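Local atomic coordinates of NAD-dependent benzaldehyde dehydrogenase (Legionella pneumophila, PDB entry 3RHE), a protein that may act as an NAD-dependent benzaldehyde dehydrogenase, although it belongs to the glyoxalase/bleomycin-resistance (vicinal oxygen chelate) family and its activity remains uncertain. Residues Ser20-Thr30 and Phe42-Leu52; Trp53-Ala62 and Asp114-Cys122. One frame throughout, in Å; residues are numbered along the deposited sequence.

How the interactions relate
The two contacts follow one another along the chain: interaction 1 closes at Leu-52 and interaction 2 opens at Trp-53, on the same strand 49-54. Their centres are about 19 Å apart, and apart from that sequence junction they do not touch. Interaction 1 lies toward the outside, its centre about 15 Å from the centre of the chain, where helix 17-28 covers the hairpin of strands 39-43 and 49-54. Interaction 2 is nearer the middle, its centre about 6 Å from that of the chain, and joins the end of strand 49-54 and the loop after it to strand 117-123. One strand of the mixed sheet therefore passes from apolar packing under a helix into a loop held by arginines.

Interaction 1: residues Ser20-Thr30 and Phe42-Leu52; sequences SEEFYKNLLDT and FVMKTGLRLGL
Tyr-24, Leu-28 and Phe-42 lie at the heart of a helix-on-sheet packing in this vicinal oxygen chelate fold, where helix 17-28 lies against the hairpin of strands 39-43 and 49-54. Helix 20-28 and strand 49-52 run roughly antiparallel (152°), the axes of these short segments coming within 9.9 Å. The Phe-42 ring reaches under the helix and is met over one face and along its edge. Tyr-24 CB stands over the face, 4.0 Å from the centroid of the Phe-42 ring and 28° off the ring normal, a CH-pi contact. Two carbonyl oxygens meet the edge near the ring plane: Glu-21 O lies 3.5 Å from Phe-42 CZ, and Thr-30 O 3.4 Å from Phe-42 CE2. One oxygen belongs to the helix and the other to the residues just after it, so the weakly positive ring hydrogens face the helix flank and the chain leaving it. Thr-30 CG2 also touches the ring, 3.5 Å from Phe-42 CD2, while Leu-28 CD1 packs against it obliquely.

Tyr-24 continues the contact toward the second strand. Leu-50 CD2 sits over one face of its ring, offset toward the rim and 4.1 Å from the centroid, and Phe-23 CD2 lies over the opposite face; the phenol is thereby held from both sides. Leu-52 CD1 closes on Tyr-24 CD2 at 3.6 Å. At the start of the turn between the strands, selenomethionine Met-44 bends at chi2 (-55°), bringing its CE within 3.8 Å of Leu-28 CD2. No hydrogen bond crosses the contact; it rests on apolar and CH-pi packing, with the two carbonyl oxygens at the ring edge.

Phe-42 and Leu-50 form a hydrogen-bonded antiparallel pair beneath the helix. Glu-21 and Phe-42 also touch Pro-32 in the following loop, and strand 8-14, parallel to 49-54, adds Phe-12 against Tyr-24 and Val-14 against Ser-20.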
loop_
_atom_site.group_PDB
_atom_site.type_symbol
_atom_site.label_atom_id
_atom_site.label_comp_id
_atom_site.label_asym_id
_atom_site.label_seq_id
_atom_site.Cartn_x
_atom_site.Cartn_y
_atom_site.Cartn_z
ATOM N N SER A 20 -9.911 -12.690 4.094
ATOM C CA SER A 20 -9.450 -11.618 4.964
ATOM C C SER A 20 -10.513 -10.540 5.098
ATOM O O SER A 20 -10.726 -9.988 6.180
ATOM C CB SER A 20 -8.144 -11.014 4.432
ATOM O OG SER A 20 -7.063 -11.902 4.634
ATOM N N GLU A 21 -11.171 -10.243 3.986
ATOM C CA GLU A 21 -12.214 -9.229 3.944
ATOM C C GLU A 21 -13.377 -9.602 4.858
ATOM O O GLU A 21 -13.974 -8.739 5.498
ATOM C CB GLU A 21 -12.707 -9.057 2.502
ATOM C CG GLU A 21 -13.737 -7.968 2.300
ATOM C CD GLU A 21 -15.168 -8.434 2.553
ATOM O OE1 GLU A 21 -16.007 -7.595 2.946
ATOM O OE2 GLU A 21 -15.461 -9.633 2.358
ATOM N N GLU A 22 -13.702 -10.889 4.916
ATOM C CA GLU A 22 -14.769 -11.351 5.800
ATOM C C GLU A 22 -14.342 -11.224 7.257
ATOM O O GLU A 22 -15.135 -10.808 8.119
ATOM C CB GLU A 22 -15.152 -12.798 5.486
ATOM C CG GLU A 22 -15.929 -12.966 4.184
ATOM C CD GLU A 22 -17.214 -12.151 4.157
ATOM O OE1 GLU A 22 -18.063 -12.334 5.063
ATOM O OE2 GLU A 22 -17.373 -11.328 3.224
ATOM N N PHE A 23 -13.092 -11.594 7.531
ATOM C CA PHE A 23 -12.544 -11.438 8.869
ATOM C C PHE A 23 -12.701 -9.992 9.335
ATOM O O PHE A 23 -13.236 -9.730 10.396
ATOM C CB PHE A 23 -11.068 -11.851 8.918
ATOM C CG PHE A 23 -10.424 -11.627 10.265
ATOM C CD1 PHE A 23 -10.575 -12.558 11.288
ATOM C CD2 PHE A 23 -9.691 -10.483 10.513
ATOM C CE1 PHE A 23 -9.988 -12.354 12.525
ATOM C CE2 PHE A 23 -9.107 -10.269 11.736
ATOM C CZ PHE A 23 -9.252 -11.212 12.755
ATOM N N TYR A 24 -12.252 -9.052 8.515
ATOM C CA TYR A 24 -12.285 -7.643 8.889
ATOM C C TYR A 24 -13.699 -7.023 8.898
ATOM O O TYR A 24 -14.026 -6.220 9.773
ATOM C CB TYR A 24 -11.287 -6.844 8.035
ATOM C CG TYR A 24 -9.874 -7.037 8.538
ATOM C CD1 TYR A 24 -9.440 -6.377 9.674
ATOM C CD2 TYR A 24 -8.993 -7.918 7.912
ATOM C CE1 TYR A 24 -8.163 -6.559 10.167
ATOM C CE2 TYR A 24 -7.698 -8.106 8.396
ATOM C CZ TYR A 24 -7.299 -7.421 9.525
ATOM O OH TYR A 24 -6.036 -7.589 10.032
ATOM N N LYS A 25 -14.539 -7.409 7.941
ATOM C CA LYS A 25 -15.926 -6.965 7.960
ATOM C C LYS A 25 -16.544 -7.341 9.311
ATOM O O LYS A 25 -17.212 -6.533 9.944
ATOM C CB LYS A 25 -16.717 -7.581 6.805
ATOM C CG LYS A 25 -18.232 -7.660 7.048
ATOM C CD LYS A 25 -18.858 -6.278 7.166
ATOM C CE LYS A 25 -20.328 -6.338 7.613
ATOM N NZ LYS A 25 -20.480 -6.654 9.074
ATOM N N ASN A 26 -16.278 -8.565 9.755
ATOM C CA ASN A 26 -16.796 -9.062 11.024
ATOM C C ASN A 26 -16.169 -8.336 12.203
ATOM O O ASN A 26 -16.871 -7.898 13.123
ATOM C CB ASN A 26 -16.533 -10.564 11.144
ATOM C CG ASN A 26 -17.209 -11.186 12.352
ATOM O OD1 ASN A 26 -16.590 -11.940 13.106
ATOM N ND2 ASN A 26 -18.489 -10.877 12.539
ATOM N N LEU A 27 -14.842 -8.219 12.176
ATOM C CA LEU A 27 -14.126 -7.579 13.264
ATOM C C LEU A 27 -14.564 -6.134 13.430
ATOM O O LEU A 27 -14.823 -5.671 14.537
ATOM C CB LEU A 27 -12.612 -7.638 13.044
ATOM C CG LEU A 27 -11.794 -6.955 14.151
ATOM C CD1 LEU A 27 -10.474 -7.657 14.390
ATOM C CD2 LEU A 27 -11.554 -5.486 13.858
ATOM N N LEU A 28 -14.651 -5.430 12.312
ATOM C CA LEU A 28 -14.856 -3.994 12.327
ATOM C C LEU A 28 -16.334 -3.645 12.303
ATOM O O LEU A 28 -16.704 -2.497 12.516
ATOM C CB LEU A 28 -14.165 -3.358 11.121
ATOM C CG LEU A 28 -12.650 -3.487 11.009
ATOM C CD1 LEU A 28 -12.186 -2.956 9.653
ATOM C CD2 LEU A 28 -11.972 -2.734 12.155
ATOM N N ASP A 29 -17.167 -4.643 12.035
ATOM C CA ASP A 29 -18.597 -4.422 11.853
ATOM C C ASP A 29 -18.810 -3.301 10.848
ATOM O O ASP A 29 -19.655 -2.430 11.031
ATOM C CB ASP A 29 -19.283 -4.111 13.181
ATOM C CG ASP A 29 -19.412 -5.337 14.069
ATOM O OD1 ASP A 29 -19.831 -6.408 13.567
ATOM O OD2 ASP A 29 -19.100 -5.232 15.275
ATOM N N THR A 30 -18.022 -3.333 9.780
ATOM C CA THR A 30 -18.109 -2.334 8.729
ATOM C C THR A 30 -17.937 -3.006 7.381
ATOM O O THR A 30 -17.237 -4.015 7.254
ATOM C CB THR A 30 -17.025 -1.253 8.882
ATOM O OG1 THR A 30 -17.241 -0.214 7.918
ATOM C CG2 THR A 30 -15.653 -1.844 8.638
ATOM N N PHE A 42 -10.810 -0.970 3.697
ATOM C CA PHE A 42 -11.699 -0.514 4.767
ATOM C C PHE A 42 -11.293 0.884 5.198
ATOM O O PHE A 42 -10.105 1.212 5.289
ATOM C CB PHE A 42 -11.663 -1.455 5.985
ATOM C CG PHE A 42 -12.261 -2.811 5.735
ATOM C CD1 PHE A 42 -11.506 -3.823 5.163
ATOM C CD2 PHE A 42 -13.574 -3.076 6.082
ATOM C CE1 PHE A 42 -12.049 -5.072 4.939
ATOM C CE2 PHE A 42 -14.128 -4.324 5.862
ATOM C CZ PHE A 42 -13.361 -5.327 5.284
ATOM N N VAL A 43 -12.288 1.717 5.460
ATOM C CA VAL A 43 -12.035 3.051 5.946
ATOM C C VAL A 43 -12.730 3.245 7.280
ATOM O O VAL A 43 -13.946 3.077 7.382
ATOM C CB VAL A 43 -12.509 4.104 4.938
ATOM C CG1 VAL A 43 -12.389 5.487 5.536
ATOM C CG2 VAL A 43 -11.707 3.985 3.655
HETATM N N MSE A 44 -11.947 3.581 8.303
HETATM C CA MSE A 44 -12.484 3.799 9.638
HETATM C C MSE A 44 -13.259 5.101 9.722
HETATM O O MSE A 44 -12.871 6.105 9.138
HETATM C CB MSE A 44 -11.361 3.852 10.670
HETATM C CG MSE A 44 -10.384 2.717 10.581
HETATM SE SE MSE A 44 -11.287 0.992 10.670
HETATM C CE MSE A 44 -9.678 -0.112 10.669
ATOM N N LYS A 45 -14.354 5.075 10.466
ATOM C CA LYS A 45 -15.060 6.291 10.824
ATOM C C LYS A 45 -14.022 7.291 11.325
ATOM O O LYS A 45 -14.096 8.486 11.035
ATOM C CB LYS A 45 -16.090 5.982 11.913
ATOM C CG LYS A 45 -17.089 7.093 12.167
ATOM C CD LYS A 45 -18.115 6.680 13.212
ATOM C CE LYS A 45 -19.084 7.815 13.502
ATOM N NZ LYS A 45 -18.363 9.063 13.883
ATOM N N THR A 46 -13.036 6.774 12.050
ATOM C CA THR A 46 -11.926 7.572 12.560
ATOM C C THR A 46 -10.984 8.094 11.473
ATOM O O THR A 46 -10.176 8.985 11.725
ATOM C CB THR A 46 -11.063 6.759 13.541
ATOM O OG1 THR A 46 -11.890 6.171 14.549
ATOM C CG2 THR A 46 -10.045 7.663 14.183
ATOM N N GLY A 47 -11.060 7.521 10.278
ATOM C CA GLY A 47 -10.257 8.006 9.167
ATOM C C GLY A 47 -9.123 7.100 8.710
ATOM O O GLY A 47 -8.636 7.238 7.588
ATOM N N LEU A 48 -8.685 6.179 9.565
ATOM C CA LEU A 48 -7.629 5.254 9.157
ATOM C C LEU A 48 -8.082 4.371 7.993
ATOM O O LEU A 48 -9.213 3.870 7.973
ATOM C CB LEU A 48 -7.139 4.398 10.333
ATOM C CG LEU A 48 -5.938 3.497 10.001
ATOM C CD1 LEU A 48 -4.891 3.506 11.115
ATOM C CD2 LEU A 48 -6.384 2.065 9.657
ATOM N N ARG A 49 -7.202 4.196 7.017
ATOM C CA ARG A 49 -7.505 3.364 5.860
ATOM C C ARG A 49 -6.683 2.076 5.890
ATOM O O ARG A 49 -5.460 2.114 6.036
ATOM C CB ARG A 49 -7.234 4.131 4.561
ATOM C CG ARG A 49 -8.108 5.364 4.369
ATOM C CD ARG A 49 -8.040 5.872 2.918
ATOM N NE ARG A 49 -6.677 6.206 2.514
ATOM C CZ ARG A 49 -6.276 6.342 1.251
ATOM N NH1 ARG A 49 -7.132 6.156 0.257
ATOM N NH2 ARG A 49 -5.013 6.651 0.977
ATOM N N LEU A 50 -7.359 0.947 5.744
ATOM C CA LEU A 50 -6.705 -0.358 5.783
ATOM C C LEU A 50 -6.968 -1.146 4.504
ATOM O O LEU A 50 -8.130 -1.434 4.154
ATOM C CB LEU A 50 -7.173 -1.164 7.000
ATOM C CG LEU A 50 -6.722 -2.626 7.063
ATOM C CD1 LEU A 50 -5.232 -2.727 7.360
ATOM C CD2 LEU A 50 -7.529 -3.386 8.124
ATOM N N GLY A 51 -5.884 -1.469 3.798
ATOM C CA GLY A 51 -5.953 -2.291 2.607
ATOM C C GLY A 51 -5.468 -3.720 2.814
ATOM O O GLY A 51 -4.456 -3.982 3.484
ATOM N N LEU A 52 -6.203 -4.657 2.226
ATOM C CA LEU A 52 -5.841 -6.064 2.244
ATOM C C LEU A 52 -5.478 -6.477 0.813
ATOM O O LEU A 52 -6.336 -6.488 -0.068
ATOM C CB LEU A 52 -7.009 -6.900 2.763
ATOM C CG LEU A 52 -7.639 -6.415 4.078
ATOM C CD1 LEU A 52 -8.952 -7.167 4.361
ATOM C CD2 LEU A 52 -6.656 -6.545 5.260
#

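Interaction 2: residues Trp53-Ala62 and Asp114-Cys122; sequences WAQEEIEPKA and DEHRLRIFC
Pro-60 O is gripped by both terminal nitrogens of Arg-117: NH1 donates to it at 2.8 Å, while the second bond, from NH2, is weak. The same NH2 also donates to Lys-61 O at 2.8 Å, coming from 46° above that carbonyl plane and thus not along a lone pair. Arg-117 reaches these oxygens because its chain is extended from CG to NE, and Pro-60 CG lies over one face of its guanidinium.

Arg-119, two residues further along strand 117-123, holds the preceding carbonyl. Its NH2 points to Glu-59 O at 2.8 Å in a nearly straight bond, 166°, with the acceptor close to the guanidinium plane. Trp-53 presents an edge to the face of this group: CH2 sits 3.8 Å above the guanidinium plane of Arg-119, offset toward the rim, and the two planes are 80° apart. The neighbouring strands 69-74 and 105-111 supply Glu-70, salt-bridged to Arg-119 NE, and Thr-107, bonded to NH1; Tyr-13 OH also meets Arg-117 NH1.

Consecutive carbonyls of loop 55-62, with a cis peptide before Pro-60, are thus tied to strand 117-123 by two cations, whose charge the carbonyl dipoles, and Glu-70 for Arg-119, probably offset.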
loop_
_atom_site.group_PDB
_atom_site.type_symbol
_atom_site.label_atom_id
_atom_site.label_comp_id
_atom_site.label_asym_id
_atom_site.label_seq_id
_atom_site.Cartn_x
_atom_site.Cartn_y
_atom_site.Cartn_z
ATOM N N TRP A 53 -4.216 -6.836 0.605
ATOM C CA TRP A 53 -3.654 -7.015 -0.726
ATOM C C TRP A 53 -3.068 -8.423 -0.910
ATOM O O TRP A 53 -2.220 -8.871 -0.122
ATOM C CB TRP A 53 -2.589 -5.925 -0.933
ATOM C CG TRP A 53 -2.178 -5.635 -2.344
ATOM C CD1 TRP A 53 -2.806 -6.024 -3.502
ATOM C CD2 TRP A 53 -1.048 -4.845 -2.745
ATOM N NE1 TRP A 53 -2.111 -5.540 -4.604
ATOM C CE2 TRP A 53 -1.034 -4.813 -4.162
ATOM C CE3 TRP A 53 -0.035 -4.176 -2.042
ATOM C CZ2 TRP A 53 -0.050 -4.135 -4.883
ATOM C CZ3 TRP A 53 0.949 -3.504 -2.768
ATOM C CH2 TRP A 53 0.931 -3.493 -4.173
ATOM N N ALA A 54 -3.541 -9.128 -1.938
ATOM C CA ALA A 54 -3.090 -10.491 -2.206
ATOM C C ALA A 54 -1.567 -10.583 -2.279
ATOM O O ALA A 54 -0.928 -9.908 -3.086
ATOM C CB ALA A 54 -3.732 -11.053 -3.484
ATOM N N GLN A 55 -1.010 -11.443 -1.434
ATOM C CA GLN A 55 0.432 -11.584 -1.276
ATOM C C GLN A 55 1.126 -11.856 -2.611
ATOM O O GLN A 55 2.242 -11.390 -2.856
ATOM C CB GLN A 55 0.724 -12.713 -0.289
ATOM C CG GLN A 55 2.109 -12.691 0.327
ATOM C CD GLN A 55 2.252 -13.706 1.459
ATOM O OE1 GLN A 55 3.316 -13.818 2.076
ATOM N NE2 GLN A 55 1.177 -14.451 1.733
ATOM N N GLU A 56 0.449 -12.597 -3.477
ATOM C CA GLU A 56 1.014 -12.992 -4.758
ATOM C C GLU A 56 1.134 -11.815 -5.722
ATOM O O GLU A 56 1.875 -11.877 -6.700
ATOM C CB GLU A 56 0.172 -14.114 -5.378
ATOM C CG GLU A 56 -1.343 -13.929 -5.225
ATOM C CD GLU A 56 -1.912 -14.549 -3.945
ATOM O OE1 GLU A 56 -2.436 -15.682 -4.018
ATOM O OE2 GLU A 56 -1.854 -13.911 -2.871
ATOM N N GLU A 57 0.408 -10.741 -5.439
ATOM C CA GLU A 57 0.422 -9.554 -6.293
ATOM C C GLU A 57 1.502 -8.530 -5.940
ATOM O O GLU A 57 1.719 -7.571 -6.683
ATOM C CB GLU A 57 -0.940 -8.868 -6.246
ATOM C CG GLU A 57 -2.071 -9.758 -6.716
ATOM C CD GLU A 57 -2.021 -9.988 -8.210
ATOM O OE1 GLU A 57 -1.957 -8.983 -8.946
ATOM O OE2 GLU A 57 -2.034 -11.164 -8.643
ATOM N N ILE A 58 2.172 -8.703 -4.807
ATOM C CA ILE A 58 3.073 -7.646 -4.353
ATOM C C ILE A 58 4.366 -7.573 -5.164
ATOM O O ILE A 58 4.962 -8.593 -5.493
ATOM C CB ILE A 58 3.482 -7.816 -2.884
ATOM C CG1 ILE A 58 2.271 -8.169 -2.019
ATOM C CG2 ILE A 58 4.180 -6.563 -2.395
ATOM C CD1 ILE A 58 1.149 -7.184 -2.112
ATOM N N GLU A 59 4.782 -6.351 -5.474
ATOM C CA GLU A 59 6.133 -6.075 -5.926
ATOM C C GLU A 59 6.623 -4.935 -5.058
ATOM O O GLU A 59 5.896 -3.969 -4.872
ATOM C CB GLU A 59 6.139 -5.645 -7.397
ATOM C CG GLU A 59 5.711 -6.745 -8.347
ATOM C CD GLU A 59 6.653 -7.927 -8.293
ATOM O OE1 GLU A 59 7.856 -7.715 -8.010
ATOM O OE2 GLU A 59 6.198 -9.063 -8.535
ATOM N N PRO A 60 7.845 -5.048 -4.515
ATOM C CA PRO A 60 8.765 -6.175 -4.693
ATOM C C PRO A 60 8.241 -7.407 -3.969
ATOM O O PRO A 60 7.464 -7.264 -3.025
ATOM C CB PRO A 60 10.061 -5.693 -4.012
ATOM C CG PRO A 60 9.851 -4.238 -3.715
ATOM C CD PRO A 60 8.378 -4.062 -3.559
ATOM N N LYS A 61 8.654 -8.593 -4.411
ATOM C CA LYS A 61 8.131 -9.840 -3.866
ATOM C C LYS A 61 8.097 -9.825 -2.344
ATOM O O LYS A 61 9.055 -9.410 -1.695
ATOM C CB LYS A 61 8.950 -11.032 -4.362
ATOM C CG LYS A 61 8.940 -11.196 -5.870
ATOM C CD LYS A 61 7.526 -11.320 -6.394
ATOM C CE LYS A 61 7.507 -11.818 -7.834
ATOM N NZ LYS A 61 6.108 -11.889 -8.351
ATOM N N ALA A 62 6.981 -10.281 -1.786
ATOM C CA ALA A 62 6.759 -10.240 -0.344
ATOM C C ALA A 62 7.338 -11.457 0.366
ATOM O O ALA A 62 7.034 -12.591 0.005
ATOM C CB ALA A 62 5.272 -10.118 -0.052
ATOM N N ASP A 114 14.496 -0.875 10.088
ATOM C CA ASP A 114 14.056 -2.170 10.592
ATOM C C ASP A 114 13.285 -2.937 9.517
ATOM O O ASP A 114 12.509 -3.840 9.819
ATOM C CB ASP A 114 13.200 -1.992 11.852
ATOM C CG ASP A 114 14.013 -1.471 13.028
ATOM O OD1 ASP A 114 14.645 -2.297 13.720
ATOM O OD2 ASP A 114 14.038 -0.243 13.244
ATOM N N GLU A 115 13.497 -2.545 8.265
ATOM C CA GLU A 115 12.932 -3.251 7.119
ATOM C C GLU A 115 11.421 -3.151 6.965
ATOM O O GLU A 115 10.814 -3.962 6.265
ATOM C CB GLU A 115 13.373 -4.719 7.106
ATOM C CG GLU A 115 14.869 -4.860 6.900
ATOM C CD GLU A 115 15.376 -3.951 5.784
ATOM O OE1 GLU A 115 15.117 -4.260 4.607
ATOM O OE2 GLU A 115 16.034 -2.928 6.082
ATOM N N HIS A 116 10.815 -2.163 7.609
ATOM C CA HIS A 116 9.408 -1.872 7.354
ATOM C C HIS A 116 9.301 -1.162 6.005
ATOM O O HIS A 116 10.003 -0.173 5.761
ATOM C CB HIS A 116 8.813 -1.013 8.471
ATOM C CG HIS A 116 8.942 -1.627 9.836
ATOM N ND1 HIS A 116 8.289 -2.788 10.195
ATOM C CD2 HIS A 116 9.648 -1.240 10.927
ATOM C CE1 HIS A 116 8.590 -3.095 11.446
ATOM N NE2 HIS A 116 9.415 -2.170 11.913
ATOM N N ARG A 117 8.444 -1.678 5.128
ATOM C CA ARG A 117 8.254 -1.076 3.806
ATOM C C ARG A 117 7.375 0.177 3.839
ATOM O O ARG A 117 6.347 0.242 4.531
ATOM C CB ARG A 117 7.688 -2.093 2.812
ATOM C CG ARG A 117 8.634 -3.233 2.459
ATOM C CD ARG A 117 7.927 -4.280 1.608
ATOM N NE ARG A 117 8.841 -5.293 1.093
ATOM C CZ ARG A 117 8.546 -6.134 0.104
ATOM N NH1 ARG A 117 7.347 -6.092 -0.481
ATOM N NH2 ARG A 117 9.450 -7.018 -0.299
ATOM N N LEU A 118 7.797 1.162 3.064
ATOM C CA LEU A 118 7.154 2.460 3.000
ATOM C C LEU A 118 6.893 2.735 1.523
ATOM O O LEU A 118 7.828 2.866 0.744
ATOM C CB LEU A 118 8.105 3.524 3.557
ATOM C CG LEU A 118 8.622 3.310 4.990
ATOM C CD1 LEU A 118 9.610 4.399 5.360
ATOM C CD2 LEU A 118 7.476 3.320 5.968
ATOM N N ARG A 119 5.629 2.827 1.135
ATOM C CA ARG A 119 5.305 2.950 -0.275
ATOM C C ARG A 119 4.675 4.288 -0.616
ATOM O O ARG A 119 3.779 4.763 0.084
ATOM C CB ARG A 119 4.384 1.811 -0.733
ATOM C CG ARG A 119 3.876 1.970 -2.182
ATOM C CD ARG A 119 2.842 0.896 -2.564
ATOM N NE ARG A 119 3.373 -0.462 -2.438
ATOM C CZ ARG A 119 4.091 -1.081 -3.364
ATOM N NH1 ARG A 119 4.388 -0.468 -4.503
ATOM N NH2 ARG A 119 4.518 -2.319 -3.149
ATOM N N ILE A 120 5.148 4.887 -1.703
ATOM C CA ILE A 120 4.523 6.074 -2.276
ATOM C C ILE A 120 3.793 5.610 -3.544
ATOM O O ILE A 120 4.356 4.862 -4.343
ATOM C CB ILE A 120 5.586 7.141 -2.699
ATOM C CG1 ILE A 120 6.495 7.563 -1.530
ATOM C CG2 ILE A 120 4.914 8.358 -3.335
ATOM C CD1 ILE A 120 5.791 8.241 -0.399
ATOM N N PHE A 121 2.555 6.039 -3.741
ATOM C CA PHE A 121 1.862 5.701 -4.985
ATOM C C PHE A 121 0.870 6.770 -5.405
ATOM O O PHE A 121 0.316 7.494 -4.574
ATOM C CB PHE A 121 1.147 4.350 -4.882
ATOM C CG PHE A 121 -0.052 4.367 -3.970
ATOM C CD1 PHE A 121 -1.336 4.473 -4.484
ATOM C CD2 PHE A 121 0.105 4.298 -2.591
ATOM C CE1 PHE A 121 -2.443 4.501 -3.644
ATOM C CE2 PHE A 121 -1.003 4.331 -1.744
ATOM C CZ PHE A 121 -2.279 4.428 -2.281
ATOM N N CYS A 122 0.674 6.863 -6.715
ATOM C CA CYS A 122 -0.420 7.620 -7.302
ATOM C C CYS A 122 -1.280 6.632 -8.090
ATOM O O CYS A 122 -0.769 5.902 -8.943
ATOM C CB CYS A 122 0.123 8.687 -8.261
ATOM S SG CYS A 122 -1.186 9.587 -9.126
#